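Local coordinates for long form salivary protein D7L (Phlebotomus duboscqi, PDB 6MT7) that binds and sequesters cysteinyl leukotrienes and a thromboxane A2 analogue, helping the blood-feeding female sand fly counter host responses such as platelet aggregation, at residues Arg6-Thr11 with Asp124-Gln129; Arg16-Gln21 with Lys47-His52; Glu70-Arg75 with Asn110-Ala115; Asn84-Pro89 with Asp99-Phe104. One frame throughout, in Å; residues are numbered along the deposited sequence.

Contact 1: Arg6-Thr11 with Asp124-Gln129; sequences RNADQT and DEWFTQ
A8 and W126 mark the closest backbone approach, CA to CA 6.4 Å, where the first turn of helix 8-21 meets the last turns of helix 120-128. W126 gives the larger share of the 124-129 side. Its CG is anti to the backbone N (chi1 -172°), which starts the ring off across the gap, and one face ends up over the helix start: A8 N stands 3.8 Å above the plane of the W126 ring, over its centre, with D9 N on the same face nearer the rim. A8 CB packs on the root of the indole, 3.6 Å from W126 CG. At the far end N7 CB approaches W126 CZ2 obliquely and tightly, at 3.3 Å, and the N7 amide plane is turned 37° from the ring. F127 works beside it: F127 CZ reaches D9 CA at 3.7 Å, the ring standing nearly perpendicular (89°) to the D9 carboxylate. That carboxylate is held elsewhere, by a salt bridge to R166 and a hydrogen bond from the C-terminal Y231. N7 is fixed in place by two reciprocal bonds, Q10 N to N7 OD1 (2.8 Å) and N7 N to Q10 OE1 (2.9 Å). The A8 N-H, directed at the ring, is probably a favourable electrostatic neighbour for the indole face. F127 also lies about 4 Å, side chain to side chain, from K136, a probable ligand-binding lysine. The N7-Q10 pair is a classic capping box, here starting the first helix of an odorant-binding-protein fold beneath a tryptophan face.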
# COMPACT_ATOMS: atom_id res chain seq x y z
N ARG A 6 -5.60 -8.36 -3.27
CA ARG A 6 -4.58 -7.38 -3.63
C ARG A 6 -3.68 -7.95 -4.72
O ARG A 6 -3.31 -9.13 -4.68
CB ARG A 6 -3.75 -7.01 -2.40
CG ARG A 6 -4.58 -6.63 -1.18
CD ARG A 6 -5.52 -5.45 -1.44
NE ARG A 6 -4.78 -4.22 -1.73
CZ ARG A 6 -5.29 -3.18 -2.39
NH1 ARG A 6 -6.54 -3.24 -2.85
NH2 ARG A 6 -4.55 -2.09 -2.60
N ASN A 7 -3.34 -7.12 -5.70
CA ASN A 7 -2.52 -7.61 -6.80
C ASN A 7 -1.04 -7.38 -6.49
O ASN A 7 -0.69 -6.83 -5.45
CB ASN A 7 -2.99 -6.99 -8.13
CG ASN A 7 -2.70 -5.50 -8.24
OD1 ASN A 7 -1.68 -5.01 -7.76
ND2 ASN A 7 -3.61 -4.76 -8.89
N ALA A 8 -0.16 -7.81 -7.40
CA ALA A 8 1.27 -7.78 -7.10
C ALA A 8 1.84 -6.37 -7.05
O ALA A 8 2.86 -6.13 -6.40
CB ALA A 8 2.04 -8.62 -8.12
N ASP A 9 1.23 -5.43 -7.78
CA ASP A 9 1.64 -4.04 -7.67
C ASP A 9 1.18 -3.45 -6.34
O ASP A 9 1.91 -2.67 -5.70
CB ASP A 9 1.05 -3.23 -8.83
CG ASP A 9 1.33 -1.73 -8.71
OD1 ASP A 9 2.50 -1.35 -8.85
OD2 ASP A 9 0.38 -0.96 -8.48
N GLN A 10 -0.02 -3.83 -5.90
CA GLN A 10 -0.56 -3.28 -4.67
C GLN A 10 0.17 -3.82 -3.45
O GLN A 10 0.34 -3.11 -2.45
CB GLN A 10 -2.05 -3.59 -4.59
CG GLN A 10 -2.88 -2.81 -5.62
CD GLN A 10 -4.29 -3.35 -5.76
OE1 GLN A 10 -4.55 -4.54 -5.55
NE2 GLN A 10 -5.21 -2.46 -6.12
N THR A 11 0.59 -5.09 -3.50
CA THR A 11 1.37 -5.62 -2.38
C THR A 11 2.77 -5.03 -2.40
O THR A 11 3.29 -4.63 -1.35
CB THR A 11 1.44 -7.15 -2.42
OG1 THR A 11 2.08 -7.58 -3.63
CG2 THR A 11 0.02 -7.76 -2.37
N ASP A 124 6.98 -11.22 -11.00
CA ASP A 124 7.33 -10.99 -12.40
C ASP A 124 6.24 -11.51 -13.33
O ASP A 124 5.88 -10.85 -14.30
CB ASP A 124 8.66 -11.66 -12.73
CG ASP A 124 9.85 -10.99 -12.09
OD1 ASP A 124 9.67 -10.01 -11.33
OD2 ASP A 124 10.98 -11.45 -12.34
N GLU A 125 5.73 -12.71 -13.05
CA GLU A 125 4.67 -13.28 -13.89
C GLU A 125 3.42 -12.41 -13.85
O GLU A 125 2.83 -12.13 -14.90
CB GLU A 125 4.35 -14.71 -13.46
CG GLU A 125 5.49 -15.68 -13.74
CD GLU A 125 5.19 -17.10 -13.30
OE1 GLU A 125 4.20 -17.30 -12.57
OE2 GLU A 125 5.97 -18.01 -13.67
N TRP A 126 3.02 -11.96 -12.66
CA TRP A 126 1.86 -11.08 -12.58
C TRP A 126 2.05 -9.84 -13.45
O TRP A 126 1.15 -9.44 -14.19
CB TRP A 126 1.58 -10.68 -11.12
CG TRP A 126 0.28 -9.93 -11.02
CD1 TRP A 126 -0.96 -10.47 -10.77
CD2 TRP A 126 0.08 -8.53 -11.24
NE1 TRP A 126 -1.91 -9.48 -10.80
CE2 TRP A 126 -1.30 -8.28 -11.10
CE3 TRP A 126 0.93 -7.46 -11.55
CZ2 TRP A 126 -1.85 -7.00 -11.24
CZ3 TRP A 126 0.38 -6.19 -11.69
CH2 TRP A 126 -0.99 -5.97 -11.53
N PHE A 127 3.23 -9.20 -13.35
CA PHE A 127 3.44 -7.95 -14.08
C PHE A 127 3.49 -8.17 -15.59
O PHE A 127 2.94 -7.36 -16.36
CB PHE A 127 4.73 -7.27 -13.63
CG PHE A 127 4.55 -6.39 -12.42
CD1 PHE A 127 4.07 -5.10 -12.55
CD2 PHE A 127 4.84 -6.87 -11.16
CE1 PHE A 127 3.89 -4.29 -11.44
CE2 PHE A 127 4.66 -6.07 -10.05
CZ PHE A 127 4.19 -4.78 -10.19
N THR A 128 4.14 -9.24 -16.03
CA THR A 128 4.18 -9.53 -17.46
C THR A 128 2.78 -9.76 -18.01
O THR A 128 2.47 -9.36 -19.13
CB THR A 128 5.07 -10.75 -17.74
OG1 THR A 128 6.41 -10.47 -17.32
CG2 THR A 128 5.08 -11.07 -19.24
N GLN A 129 1.91 -10.37 -17.21
CA GLN A 129 0.55 -10.68 -17.61
C GLN A 129 -0.44 -9.55 -17.35
O GLN A 129 -1.62 -9.71 -17.69
CB GLN A 129 0.07 -11.95 -16.91
CG GLN A 129 0.94 -13.15 -17.23
CD GLN A 129 0.54 -14.40 -16.46
OE1 GLN A 129 -0.59 -14.50 -15.96
NE2 GLN A 129 1.46 -15.35 -16.36

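Contact 2: Arg16-Gln21 with Lys47-His52; sequences RTCQRQ and KCVWLH. With TRT (fragment of triton X-100), chain C.
C18 SG lies anti to its own carbonyl carbon and C48 SG anti to its backbone N (chi1 178°), and the two sulfurs meet in a disulfide 2.1 Å long with a torsion of -83° about C18 SG-C48 SG. This bond staples helix 8-21 to helix 40-52, as befits the disulfide-braced helical fold of the PBP/GOBP family; the short axes, inclined at 145°, are only roughly antiparallel. C18 SG also sits over the face of the H52 imidazole, 4.0 Å from its centroid, while C18 CB packs on V49 CG2. The H52 ring is steadied by H52 ND1 donating to C48 O at 2.8 Å, an oxygen that takes the helical H52 N as well.

The pocket side holds the Triton fragment. Q19 NE2 gives an almost straight hydrogen bond to O21 of the ligand (3.2 Å), and Q19 OE1 accepts from R16 NH1 (3.0 Å), which orients the amide; Y45 OH bonds both Q19 NE2 and the ligand. V49 CG1 touches the phenyl ring, and C7 of the branched tail lies 3.6 Å above the plane of the W50 ring. On the other flank one water accepts from Q21 NE2 at 2.8 Å and meets H52 NE2 in the imidazole plane.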
# COMPACT_ATOMS: atom_id res chain seq x y z
N ARG A 16 7.05 -1.55 -0.03
CA ARG A 16 8.06 -0.54 -0.30
C ARG A 16 7.76 0.77 0.43
O ARG A 16 8.66 1.40 0.99
CB ARG A 16 8.18 -0.31 -1.80
CG ARG A 16 8.68 -1.54 -2.57
CD ARG A 16 10.20 -1.73 -2.41
NE ARG A 16 10.95 -0.58 -2.90
CZ ARG A 16 11.88 0.06 -2.20
NH1 ARG A 16 12.18 -0.34 -0.97
NH2 ARG A 16 12.51 1.12 -2.72
N THR A 17 6.49 1.18 0.43
CA THR A 17 6.13 2.42 1.13
C THR A 17 6.44 2.31 2.61
O THR A 17 7.01 3.24 3.21
CB THR A 17 4.65 2.71 0.89
OG1 THR A 17 4.46 2.98 -0.50
CG2 THR A 17 4.16 3.92 1.71
N CYS A 18 6.10 1.18 3.23
CA CYS A 18 6.39 1.01 4.65
C CYS A 18 7.88 0.93 4.93
O CYS A 18 8.33 1.39 5.99
CB CYS A 18 5.65 -0.23 5.15
SG CYS A 18 3.88 0.11 5.13
N GLN A 19 8.66 0.33 4.02
CA GLN A 19 10.11 0.32 4.18
C GLN A 19 10.68 1.73 4.11
O GLN A 19 11.62 2.07 4.85
CB GLN A 19 10.75 -0.55 3.10
CG GLN A 19 10.60 -2.03 3.36
CD GLN A 19 10.88 -2.84 2.12
OE1 GLN A 19 11.54 -2.37 1.19
NE2 GLN A 19 10.37 -4.07 2.10
N ARG A 20 10.14 2.56 3.22
CA ARG A 20 10.62 3.94 3.16
C ARG A 20 10.26 4.71 4.42
O ARG A 20 11.03 5.55 4.88
CB ARG A 20 10.07 4.63 1.92
CG ARG A 20 10.74 4.14 0.64
CD ARG A 20 10.62 5.15 -0.45
NE ARG A 20 11.14 4.68 -1.73
CZ ARG A 20 12.39 4.87 -2.14
NH1 ARG A 20 13.25 5.52 -1.36
NH2 ARG A 20 12.77 4.43 -3.34
N GLN A 21 9.10 4.43 5.01
CA GLN A 21 8.71 5.12 6.22
C GLN A 21 9.52 4.69 7.44
O GLN A 21 9.49 5.38 8.46
CB GLN A 21 7.21 4.95 6.45
CG GLN A 21 6.44 5.63 5.31
CD GLN A 21 4.92 5.62 5.44
OE1 GLN A 21 4.36 5.05 6.39
NE2 GLN A 21 4.26 6.26 4.48
N LYS A 47 2.78 -3.34 11.38
CA LYS A 47 1.49 -2.66 11.40
C LYS A 47 1.27 -1.85 10.12
O LYS A 47 0.18 -1.88 9.53
CB LYS A 47 1.39 -1.73 12.60
CG LYS A 47 0.08 -0.99 12.64
CD LYS A 47 -0.05 -0.10 13.87
CE LYS A 47 -1.41 0.61 13.90
NZ LYS A 47 -1.46 1.65 14.97
N CYS A 48 2.30 -1.12 9.68
CA CYS A 48 2.20 -0.31 8.47
C CYS A 48 1.82 -1.17 7.27
O CYS A 48 0.97 -0.77 6.46
CB CYS A 48 3.53 0.40 8.21
SG CYS A 48 3.65 1.44 6.69
N VAL A 49 2.44 -2.35 7.14
CA VAL A 49 2.17 -3.17 5.96
C VAL A 49 0.75 -3.72 6.00
O VAL A 49 0.04 -3.70 4.99
CB VAL A 49 3.21 -4.30 5.83
CG1 VAL A 49 2.82 -5.24 4.69
CG2 VAL A 49 4.60 -3.72 5.56
N TRP A 50 0.31 -4.22 7.16
CA TRP A 50 -1.09 -4.66 7.27
C TRP A 50 -2.03 -3.54 6.86
O TRP A 50 -2.99 -3.76 6.10
CB TRP A 50 -1.42 -5.09 8.70
CG TRP A 50 -0.95 -6.43 9.14
CD1 TRP A 50 -0.12 -6.70 10.20
CD2 TRP A 50 -1.32 -7.71 8.60
NE1 TRP A 50 0.06 -8.05 10.33
CE2 TRP A 50 -0.67 -8.70 9.37
CE3 TRP A 50 -2.14 -8.12 7.54
CZ2 TRP A 50 -0.80 -10.07 9.10
CZ3 TRP A 50 -2.27 -9.48 7.28
CH2 TRP A 50 -1.60 -10.43 8.06
N LEU A 51 -1.76 -2.32 7.34
CA LEU A 51 -2.61 -1.17 7.01
C LEU A 51 -2.55 -0.86 5.52
O LEU A 51 -3.59 -0.66 4.87
CB LEU A 51 -2.16 0.04 7.83
CG LEU A 51 -2.80 1.40 7.51
CD1 LEU A 51 -4.27 1.41 7.87
CD2 LEU A 51 -2.05 2.53 8.26
N HIS A 52 -1.35 -0.82 4.95
CA HIS A 52 -1.20 -0.39 3.56
C HIS A 52 -1.63 -1.47 2.57
O HIS A 52 -1.83 -1.15 1.39
CB HIS A 52 0.24 0.06 3.31
CG HIS A 52 0.53 1.42 3.86
ND1 HIS A 52 0.54 1.69 5.21
CD2 HIS A 52 0.76 2.60 3.24
CE1 HIS A 52 0.78 2.97 5.40
NE2 HIS A 52 0.93 3.55 4.22
C25 TRT C . 14.39 -3.83 -2.71
O24 TRT C . 13.11 -4.44 -2.61
C23 TRT C . 12.90 -5.14 -1.38
C22 TRT C . 11.41 -5.41 -1.27
O21 TRT C . 11.09 -6.28 -0.17
C20 TRT C . 9.69 -6.53 -0.20
C19 TRT C . 9.35 -7.59 0.84
O18 TRT C . 9.13 -6.95 2.10
C17 TRT C . 9.83 -7.65 3.11
C16 TRT C . 8.87 -8.45 3.96
O15 TRT C . 8.25 -7.61 4.94
C12 TRT C . 7.07 -8.03 5.53
C13 TRT C . 6.76 -9.38 5.61
C14 TRT C . 5.56 -9.81 6.20
C11 TRT C . 6.17 -7.10 6.04
C10 TRT C . 4.98 -7.51 6.63
C9 TRT C . 4.67 -8.86 6.71
C6 TRT C . 3.37 -9.27 7.35
C8 TRT C . 3.71 -9.75 8.75
C7 TRT C . 2.46 -8.06 7.49
C5 TRT C . 2.73 -10.45 6.57
C1 TRT C . 2.05 -10.29 5.19
C2 TRT C . 2.78 -9.39 4.20
C4 TRT C . 1.97 -11.67 4.57
C3 TRT C . 0.61 -9.80 5.28
O HOH W 1 1.64 6.15 3.63

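Contact 3: Glu70-Arg75 with Asn110-Ala115; sequences EQFNSR and NDLRTA
R75 lies across the end of helix 109-115, and its side chain touches A115 and T114 in turn. R75 CB starts 4.1 Å from A115 CA. R75 CG comes closer, 3.4 Å from A115 O, and a bend there (chi2 -84°) keeps CD beside the same oxygen. A second bend, at chi3, sets NE near the neighbouring carbonyl, where R75 NE bonds T114 O at 3.2 Å. At the tip R75 NH2 donates to that same T114 O at 2.9 Å. The grip is therefore side-on, two N-H groups converging on one oxygen that lies close to the guanidinium plane, and both nitrogens approach from one face of the T114 carbonyl plane. Such donation to carbonyls of the last turn is side-chain capping of a helix C terminus, and a positive guanidinium there would probably suit the negative end of the helix dipole. Q71, a turn earlier within helix 65-74, adds a third bond: Q71 NE2 to A115 O is 3.0 Å and nearly straight (168°), the oxygen in the amide plane. The other end of that amide, Q71 OE1, accepts from R6 N near the chain start. The short helix axes come within 9.7 Å and are inclined at 78°. On the apolar side F72 reaches L112, with F72 CZ tightly packed 3.3 Å from L112 CD2, while A115 CB stands over one face of the F72 ring, toward its rim. L112 carries this packing into the ligand pocket, where it touches the Triton fragment, and L122 of helix 120-128 covers both R75 and T114.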
# COMPACT_ATOMS: atom_id res chain seq x y z
N GLU A 70 -9.52 -14.48 1.95
CA GLU A 70 -9.80 -14.30 0.53
C GLU A 70 -8.52 -14.24 -0.29
O GLU A 70 -8.46 -14.77 -1.41
CB GLU A 70 -10.62 -13.03 0.33
CG GLU A 70 -10.89 -12.72 -1.13
CD GLU A 70 -11.81 -11.52 -1.32
OE1 GLU A 70 -12.30 -10.97 -0.31
OE2 GLU A 70 -12.03 -11.14 -2.50
N GLN A 71 -7.47 -13.61 0.25
CA GLN A 71 -6.21 -13.59 -0.48
C GLN A 71 -5.70 -15.00 -0.71
O GLN A 71 -5.29 -15.35 -1.82
CB GLN A 71 -5.16 -12.76 0.27
CG GLN A 71 -3.90 -12.51 -0.57
CD GLN A 71 -4.10 -11.36 -1.56
OE1 GLN A 71 -5.01 -10.55 -1.41
NE2 GLN A 71 -3.25 -11.29 -2.57
N PHE A 72 -5.72 -15.83 0.34
CA PHE A 72 -5.26 -17.21 0.18
C PHE A 72 -6.13 -17.95 -0.82
O PHE A 72 -5.62 -18.61 -1.74
CB PHE A 72 -5.28 -17.92 1.53
CG PHE A 72 -4.11 -17.62 2.40
CD1 PHE A 72 -2.98 -18.42 2.36
CD2 PHE A 72 -4.14 -16.54 3.27
CE1 PHE A 72 -1.90 -18.14 3.18
CE2 PHE A 72 -3.05 -16.26 4.08
CZ PHE A 72 -1.93 -17.06 4.03
N ASN A 73 -7.45 -17.85 -0.67
CA ASN A 73 -8.34 -18.58 -1.57
C ASN A 73 -8.15 -18.15 -3.02
O ASN A 73 -8.12 -19.00 -3.92
CB ASN A 73 -9.80 -18.39 -1.14
CG ASN A 73 -10.13 -19.15 0.13
OD1 ASN A 73 -9.52 -20.18 0.44
ND2 ASN A 73 -11.09 -18.64 0.89
N SER A 74 -8.02 -16.85 -3.26
CA SER A 74 -7.92 -16.37 -4.63
C SER A 74 -6.60 -16.80 -5.28
O SER A 74 -6.54 -16.96 -6.51
CB SER A 74 -8.07 -14.86 -4.68
OG SER A 74 -6.93 -14.24 -4.09
N ARG A 75 -5.56 -17.00 -4.48
CA ARG A 75 -4.26 -17.43 -4.96
C ARG A 75 -4.07 -18.94 -4.92
O ARG A 75 -2.96 -19.42 -5.18
CB ARG A 75 -3.16 -16.75 -4.14
CG ARG A 75 -3.22 -15.23 -4.16
CD ARG A 75 -2.53 -14.65 -5.38
NE ARG A 75 -1.14 -15.07 -5.43
CZ ARG A 75 -0.61 -15.81 -6.40
NH1 ARG A 75 -1.35 -16.21 -7.43
NH2 ARG A 75 0.67 -16.15 -6.34
N ASN A 110 6.45 -19.10 3.52
CA ASN A 110 6.49 -19.26 2.07
C ASN A 110 5.09 -19.25 1.47
O ASN A 110 4.90 -18.70 0.37
CB ASN A 110 7.30 -20.50 1.72
CG ASN A 110 8.81 -20.26 1.90
OD1 ASN A 110 9.29 -19.16 1.61
ND2 ASN A 110 9.53 -21.23 2.44
N ASP A 111 4.08 -19.79 2.17
CA ASP A 111 2.70 -19.65 1.69
C ASP A 111 2.26 -18.19 1.69
O ASP A 111 1.50 -17.77 0.81
CB ASP A 111 1.74 -20.46 2.56
CG ASP A 111 1.72 -21.94 2.21
OD1 ASP A 111 2.21 -22.33 1.12
OD2 ASP A 111 1.21 -22.71 3.03
N LEU A 112 2.69 -17.42 2.69
CA LEU A 112 2.37 -16.00 2.70
C LEU A 112 3.05 -15.27 1.55
O LEU A 112 2.45 -14.40 0.91
CB LEU A 112 2.76 -15.38 4.04
CG LEU A 112 1.77 -15.70 5.17
CD1 LEU A 112 2.39 -15.31 6.51
CD2 LEU A 112 0.46 -14.96 4.94
N ARG A 113 4.32 -15.61 1.27
CA ARG A 113 4.98 -15.01 0.12
C ARG A 113 4.27 -15.37 -1.17
O ARG A 113 4.11 -14.53 -2.07
CB ARG A 113 6.45 -15.43 0.09
CG ARG A 113 7.24 -14.87 1.27
CD ARG A 113 8.71 -15.25 1.22
NE ARG A 113 9.35 -14.71 0.02
CZ ARG A 113 10.61 -14.93 -0.31
NH1 ARG A 113 11.37 -15.68 0.47
NH2 ARG A 113 11.12 -14.40 -1.42
N THR A 114 3.78 -16.61 -1.28
CA THR A 114 3.00 -16.98 -2.46
C THR A 114 1.73 -16.15 -2.57
O THR A 114 1.42 -15.59 -3.63
CB THR A 114 2.65 -18.47 -2.43
OG1 THR A 114 3.84 -19.28 -2.40
CG2 THR A 114 1.81 -18.85 -3.66
N ALA A 115 0.98 -16.06 -1.48
CA ALA A 115 -0.31 -15.37 -1.52
C ALA A 115 -0.17 -13.88 -1.78
O ALA A 115 -1.04 -13.27 -2.42
CB ALA A 115 -1.07 -15.61 -0.23

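Contact 4: Asn84-Pro89 with Asp99-Phe104; sequences NTISGP and DKTINF
I86 and K100 set the backbones side by side, CA to CA 5.0 Å, where the weakly bonded end of helix 83-86 passes into a loop against helix 94-106. That longer helix is kinked here: the amides of N103 and F104 make no bond to the preceding turn. K100 O, to which F104 N would bond in a regular helix, is approached by carbon atoms of the other segment. I86 CG2 lies 3.4 Å from K100 O, T85 CG2 flanks it too, and I86 CA directs a C-H at it, 3.6 Å from I86 CA to K100 O. I86 also packs on F104. Its CG2 meets F104 CB at 3.4 Å, and CG1, placed between the backbone N and carbonyl carbon (chi1 77°), leads to CD1. That methyl makes a CH-pi contact over the middle of the F104 ring, 4.2 Å from the centroid and only 6° off the normal. The K100 chain folds at chi3 and chi4, and K100 NZ donates to S87 O at 2.8 Å, from 49° above the carbonyl plane. Two waters extend this ammonium grip: each accepts from K100 NZ and donates onward, one to T85 O, the other to P89 O. Beyond the pair, I86 rests on V65 and I68 of helix 65-74 and on L63 of strand 62-63, while T101 also touches L63.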
# COMPACT_ATOMS: atom_id res chain seq x y z
N ASN A 84 -6.95 -18.04 14.57
CA ASN A 84 -7.56 -17.51 15.79
C ASN A 84 -6.66 -16.47 16.45
O ASN A 84 -7.15 -15.44 16.92
CB ASN A 84 -7.88 -18.65 16.75
CG ASN A 84 -6.66 -19.43 17.17
OD1 ASN A 84 -5.74 -19.64 16.37
ND2 ASN A 84 -6.63 -19.87 18.42
N THR A 85 -5.34 -16.70 16.46
CA THR A 85 -4.44 -15.77 17.13
C THR A 85 -4.43 -14.40 16.45
O THR A 85 -4.30 -13.37 17.12
CB THR A 85 -3.02 -16.34 17.16
OG1 THR A 85 -3.06 -17.64 17.76
CG2 THR A 85 -2.08 -15.43 17.95
N ILE A 86 -4.56 -14.37 15.12
CA ILE A 86 -4.53 -13.08 14.44
C ILE A 86 -5.87 -12.37 14.47
O ILE A 86 -5.93 -11.18 14.10
CB ILE A 86 -4.07 -13.23 12.97
CG1 ILE A 86 -5.20 -13.78 12.09
CG2 ILE A 86 -2.85 -14.12 12.89
CD1 ILE A 86 -4.83 -13.72 10.61
N SER A 87 -6.93 -13.03 14.93
CA SER A 87 -8.27 -12.47 14.90
C SER A 87 -8.62 -11.76 16.20
O SER A 87 -8.07 -12.05 17.27
CB SER A 87 -9.32 -13.56 14.62
OG SER A 87 -8.90 -14.44 13.57
N GLY A 88 -9.53 -10.81 16.09
CA GLY A 88 -10.02 -10.10 17.25
C GLY A 88 -9.36 -8.76 17.47
O GLY A 88 -8.34 -8.43 16.85
N PRO A 89 -9.91 -7.96 18.37
CA PRO A 89 -9.43 -6.58 18.52
C PRO A 89 -8.02 -6.51 19.11
O PRO A 89 -7.66 -7.29 20.00
CB PRO A 89 -10.46 -5.94 19.46
CG PRO A 89 -11.02 -7.09 20.23
CD PRO A 89 -11.04 -8.25 19.27
N ASP A 99 2.58 -8.83 17.88
CA ASP A 99 2.49 -10.04 18.70
C ASP A 99 1.38 -10.95 18.22
O ASP A 99 1.48 -12.18 18.35
CB ASP A 99 2.26 -9.68 20.17
CG ASP A 99 3.49 -9.08 20.83
OD1 ASP A 99 4.61 -9.18 20.28
OD2 ASP A 99 3.33 -8.51 21.93
N LYS A 100 0.29 -10.37 17.71
CA LYS A 100 -0.81 -11.18 17.23
C LYS A 100 -0.51 -11.85 15.91
O LYS A 100 -1.13 -12.86 15.59
CB LYS A 100 -2.08 -10.33 17.12
CG LYS A 100 -2.80 -10.21 18.47
CD LYS A 100 -4.00 -9.29 18.38
CE LYS A 100 -5.17 -9.95 17.67
NZ LYS A 100 -6.05 -10.71 18.61
N THR A 101 0.46 -11.34 15.14
CA THR A 101 0.68 -11.88 13.82
C THR A 101 2.05 -12.53 13.61
O THR A 101 2.24 -13.15 12.56
CB THR A 101 0.46 -10.80 12.75
OG1 THR A 101 1.25 -9.65 13.04
CG2 THR A 101 -0.97 -10.37 12.76
N ILE A 102 2.98 -12.44 14.55
CA ILE A 102 4.35 -12.86 14.24
C ILE A 102 4.43 -14.38 14.08
O ILE A 102 5.11 -14.88 13.19
CB ILE A 102 5.35 -12.32 15.28
CG1 ILE A 102 6.80 -12.64 14.89
CG2 ILE A 102 5.03 -12.84 16.67
CD1 ILE A 102 7.19 -12.27 13.45
N ASN A 103 3.71 -15.14 14.92
CA ASN A 103 3.73 -16.59 14.75
C ASN A 103 3.01 -17.01 13.47
O ASN A 103 3.43 -17.96 12.80
CB ASN A 103 3.09 -17.29 15.95
CG ASN A 103 4.02 -17.37 17.14
OD1 ASN A 103 5.24 -17.35 16.98
ND2 ASN A 103 3.44 -17.46 18.33
N PHE A 104 1.91 -16.33 13.14
CA PHE A 104 1.24 -16.58 11.87
C PHE A 104 2.20 -16.37 10.70
O PHE A 104 2.25 -17.18 9.77
CB PHE A 104 0.03 -15.65 11.77
CG PHE A 104 -0.67 -15.67 10.45
CD1 PHE A 104 -1.50 -16.71 10.10
CD2 PHE A 104 -0.53 -14.61 9.56
CE1 PHE A 104 -2.16 -16.70 8.89
CE2 PHE A 104 -1.18 -14.60 8.35
CZ PHE A 104 -2.00 -15.65 8.02
O HOH W 2 -4.80 -13.35 19.73
O HOH W 3 -8.34 -9.83 20.54

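Overall arrangement
From the N terminus, contact 1 closes the widest loop, joining the start of helix 8-21 to helix 120-128 and enclosing the other three. Further along helix 8-21, contact 2 ties it to helix 40-52 and closes before contact 3 begins. Contact 3 joins helix 65-74 to helix 109-115, and contact 4 is nested inside its loop, linking helix 83-86 to helix 94-106. Neighbours meet directly: contacts 1 and 3 touch through the chain start, F72 meets F104 between 3 and 4, and W50 meets T101 and F104 between 4 and 2. Contacts 2 and 3 both contribute residues to the Triton pocket, although they do not touch.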